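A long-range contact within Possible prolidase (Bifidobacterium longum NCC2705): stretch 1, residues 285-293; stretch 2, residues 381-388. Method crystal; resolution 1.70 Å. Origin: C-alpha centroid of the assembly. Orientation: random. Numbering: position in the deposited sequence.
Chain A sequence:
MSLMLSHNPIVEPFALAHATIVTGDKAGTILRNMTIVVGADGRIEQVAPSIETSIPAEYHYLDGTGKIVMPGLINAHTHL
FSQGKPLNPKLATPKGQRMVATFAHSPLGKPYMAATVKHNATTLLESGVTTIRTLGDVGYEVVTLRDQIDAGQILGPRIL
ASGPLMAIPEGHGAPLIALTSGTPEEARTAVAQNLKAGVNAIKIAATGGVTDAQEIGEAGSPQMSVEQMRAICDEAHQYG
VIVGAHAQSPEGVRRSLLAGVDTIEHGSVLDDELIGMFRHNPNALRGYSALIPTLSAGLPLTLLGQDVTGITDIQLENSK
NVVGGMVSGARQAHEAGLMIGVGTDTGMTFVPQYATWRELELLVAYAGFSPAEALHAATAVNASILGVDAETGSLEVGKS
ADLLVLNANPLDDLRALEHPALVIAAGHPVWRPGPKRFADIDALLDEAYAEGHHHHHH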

# COMPACT_ATOMS: atom_id res chain seq x y z
N LEU A 285 -11.91 -6.87 -11.84
CA LEU A 285 -10.97 -7.01 -12.95
C LEU A 285 -10.37 -8.41 -13.08
O LEU A 285 -10.28 -8.96 -14.19
CB LEU A 285 -9.85 -5.98 -12.82
CG LEU A 285 -8.85 -5.91 -13.98
CD1 LEU A 285 -9.59 -5.61 -15.28
CD2 LEU A 285 -7.81 -4.84 -13.68
N ARG A 286 -9.97 -9.01 -11.96
CA ARG A 286 -9.36 -10.33 -12.00
C ARG A 286 -10.19 -11.44 -11.36
O ARG A 286 -9.68 -12.51 -11.04
CB ARG A 286 -7.97 -10.26 -11.39
CG ARG A 286 -7.08 -9.30 -12.18
CD ARG A 286 -6.09 -8.57 -11.32
NE ARG A 286 -6.72 -7.87 -10.20
CZ ARG A 286 -6.06 -7.07 -9.37
NH1 ARG A 286 -4.75 -6.89 -9.54
NH2 ARG A 286 -6.67 -6.49 -8.35
N GLY A 287 -11.49 -11.19 -11.19
CA GLY A 287 -12.37 -12.19 -10.63
C GLY A 287 -12.38 -12.33 -9.12
O GLY A 287 -13.02 -13.23 -8.59
N TYR A 288 -11.68 -11.44 -8.42
CA TYR A 288 -11.64 -11.51 -6.96
C TYR A 288 -11.40 -10.11 -6.40
O TYR A 288 -10.93 -9.23 -7.11
CB TYR A 288 -10.52 -12.45 -6.50
CG TYR A 288 -9.14 -11.84 -6.58
CD1 TYR A 288 -8.59 -11.17 -5.48
CD2 TYR A 288 -8.39 -11.92 -7.75
CE1 TYR A 288 -7.33 -10.59 -5.56
CE2 TYR A 288 -7.13 -11.34 -7.83
CZ TYR A 288 -6.60 -10.68 -6.74
OH TYR A 288 -5.36 -10.10 -6.82
N SER A 289 -11.74 -9.92 -5.13
CA SER A 289 -11.53 -8.64 -4.48
C SER A 289 -10.59 -8.87 -3.31
O SER A 289 -10.52 -9.98 -2.78
CB SER A 289 -12.86 -8.05 -4.00
OG SER A 289 -13.67 -7.69 -5.10
N ALA A 290 -9.85 -7.84 -2.93
CA ALA A 290 -8.92 -7.97 -1.82
C ALA A 290 -9.27 -6.96 -0.74
O ALA A 290 -9.97 -5.99 -0.99
CB ALA A 290 -7.49 -7.73 -2.31
N LEU A 291 -8.79 -7.22 0.47
CA LEU A 291 -9.04 -6.33 1.60
C LEU A 291 -7.76 -5.63 2.03
O LEU A 291 -6.71 -6.27 2.15
CB LEU A 291 -9.60 -7.14 2.78
CG LEU A 291 -9.79 -6.39 4.10
CD1 LEU A 291 -10.87 -5.34 3.96
CD2 LEU A 291 -10.15 -7.37 5.19
N ILE A 292 -7.83 -4.32 2.26
CA ILE A 292 -6.67 -3.54 2.73
C ILE A 292 -7.17 -2.90 4.03
O ILE A 292 -7.67 -1.78 4.04
CB ILE A 292 -6.29 -2.40 1.74
CG1 ILE A 292 -6.17 -2.95 0.31
CG2 ILE A 292 -4.93 -1.80 2.14
CD1 ILE A 292 -5.05 -3.94 0.12
N PRO A 293 -7.04 -3.62 5.16
CA PRO A 293 -7.49 -3.13 6.47
C PRO A 293 -7.08 -1.72 6.89
O PRO A 293 -7.86 -1.02 7.53
CB PRO A 293 -6.96 -4.18 7.45
CG PRO A 293 -6.93 -5.43 6.61
CD PRO A 293 -6.35 -4.92 5.31
N VAL A 381 1.80 -10.45 -1.91
CA VAL A 381 0.35 -10.26 -2.01
C VAL A 381 0.01 -8.85 -2.50
O VAL A 381 -0.80 -8.71 -3.41
CB VAL A 381 -0.38 -10.53 -0.66
CG1 VAL A 381 -1.88 -10.40 -0.86
CG2 VAL A 381 -0.03 -11.92 -0.14
N ASN A 382 0.62 -7.83 -1.92
CA ASN A 382 0.39 -6.45 -2.35
C ASN A 382 0.69 -6.31 -3.85
O ASN A 382 -0.05 -5.65 -4.58
CB ASN A 382 1.29 -5.47 -1.57
CG ASN A 382 0.56 -4.72 -0.44
OD1 ASN A 382 1.17 -3.93 0.29
ND2 ASN A 382 -0.74 -4.96 -0.30
N ALA A 383 1.77 -6.95 -4.30
CA ALA A 383 2.14 -6.88 -5.71
C ALA A 383 1.03 -7.46 -6.59
O ALA A 383 0.67 -6.86 -7.60
CB ALA A 383 3.45 -7.64 -5.95
N SER A 384 0.49 -8.61 -6.19
CA SER A 384 -0.58 -9.23 -6.96
C SER A 384 -1.82 -8.34 -6.93
O SER A 384 -2.47 -8.11 -7.94
CB SER A 384 -0.93 -10.61 -6.40
OG SER A 384 0.15 -11.51 -6.57
N ILE A 385 -2.15 -7.83 -5.75
CA ILE A 385 -3.31 -6.98 -5.59
C ILE A 385 -3.23 -5.75 -6.49
O ILE A 385 -4.21 -5.39 -7.13
CB ILE A 385 -3.49 -6.55 -4.12
CG1 ILE A 385 -3.81 -7.77 -3.26
CG2 ILE A 385 -4.59 -5.50 -4.01
CD1 ILE A 385 -3.87 -7.49 -1.78
N LEU A 386 -2.05 -5.13 -6.55
CA LEU A 386 -1.87 -3.93 -7.37
C LEU A 386 -1.62 -4.23 -8.84
O LEU A 386 -1.46 -3.31 -9.65
CB LEU A 386 -0.72 -3.09 -6.82
CG LEU A 386 -0.91 -2.57 -5.39
CD1 LEU A 386 0.24 -1.64 -5.04
CD2 LEU A 386 -2.23 -1.82 -5.28
N GLY A 387 -1.58 -5.51 -9.19
CA GLY A 387 -1.37 -5.91 -10.57
C GLY A 387 0.04 -5.72 -11.11
O GLY A 387 0.23 -5.58 -12.32
N VAL A 388 1.03 -5.73 -10.23
CA VAL A 388 2.41 -5.55 -10.66
C VAL A 388 3.31 -6.73 -10.28
O VAL A 388 4.53 -6.61 -10.31
CB VAL A 388 3.01 -4.25 -10.06
CG1 VAL A 388 2.27 -3.03 -10.62
CG2 VAL A 388 2.89 -4.28 -8.54
O HOH W 1 -3.93 -10.92 -9.02

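The last turn of a helix leaves carbonyl oxygens without the amide partners that a continuing helix would supply, and a side chain from a distant segment can meet that need. The C-terminal end of the helix in residues 381-388 of this possible prolidase is a compact example, joined to a stretch some ninety residues earlier in the chain.

At the start, Val381 makes no contact across the interface, although its O accepts the backbone hydrogen bond from Ile385 N. One residue on, Asn382 lies at the margin of the apolar part, near the end of Ile292. Ser384 contributes mainly through its carbonyl. A water bonded to Tyr288 OH (2.7 Å) also donates a weak hydrogen bond to Ser384 O (3.3 Å), bridging two groups whose direct separation, 3.7 Å from Tyr288 OH to Ser384 O, is too long for a hydrogen bond.

Ile385 is the hub, with the largest covered area of any residue here. Its CA-to-CB bond points away from the other stretch, yet CD1 packs 3.7 Å from Ala290 CB and 4.2 Å from Ile292 CD1, engaging two strand residues at once. Its carbonyl does different work: Arg286 NH1 and NH2 both donate to Ile385 O, at 2.9 and 3.0 Å, so that one oxygen sits in the fork of the guanidinium, near its plane. Proximity alone would mislead here, for Arg286 NH1 also lies 3.0 Å from Ser384 O, but the angle is too poor for a hydrogen bond.

Gly387 then turns the chain out of the helix with positive phi, in a Schellman motif secured by Gly387 N to Ser384 O (3.0 Å) and Val388 N to Ala383 O (2.9 Å). Positive phi favours glycine, and an ideal CB would lie 3.5 Å from Arg286 NH1. Val388 itself stays clear of the partner stretch.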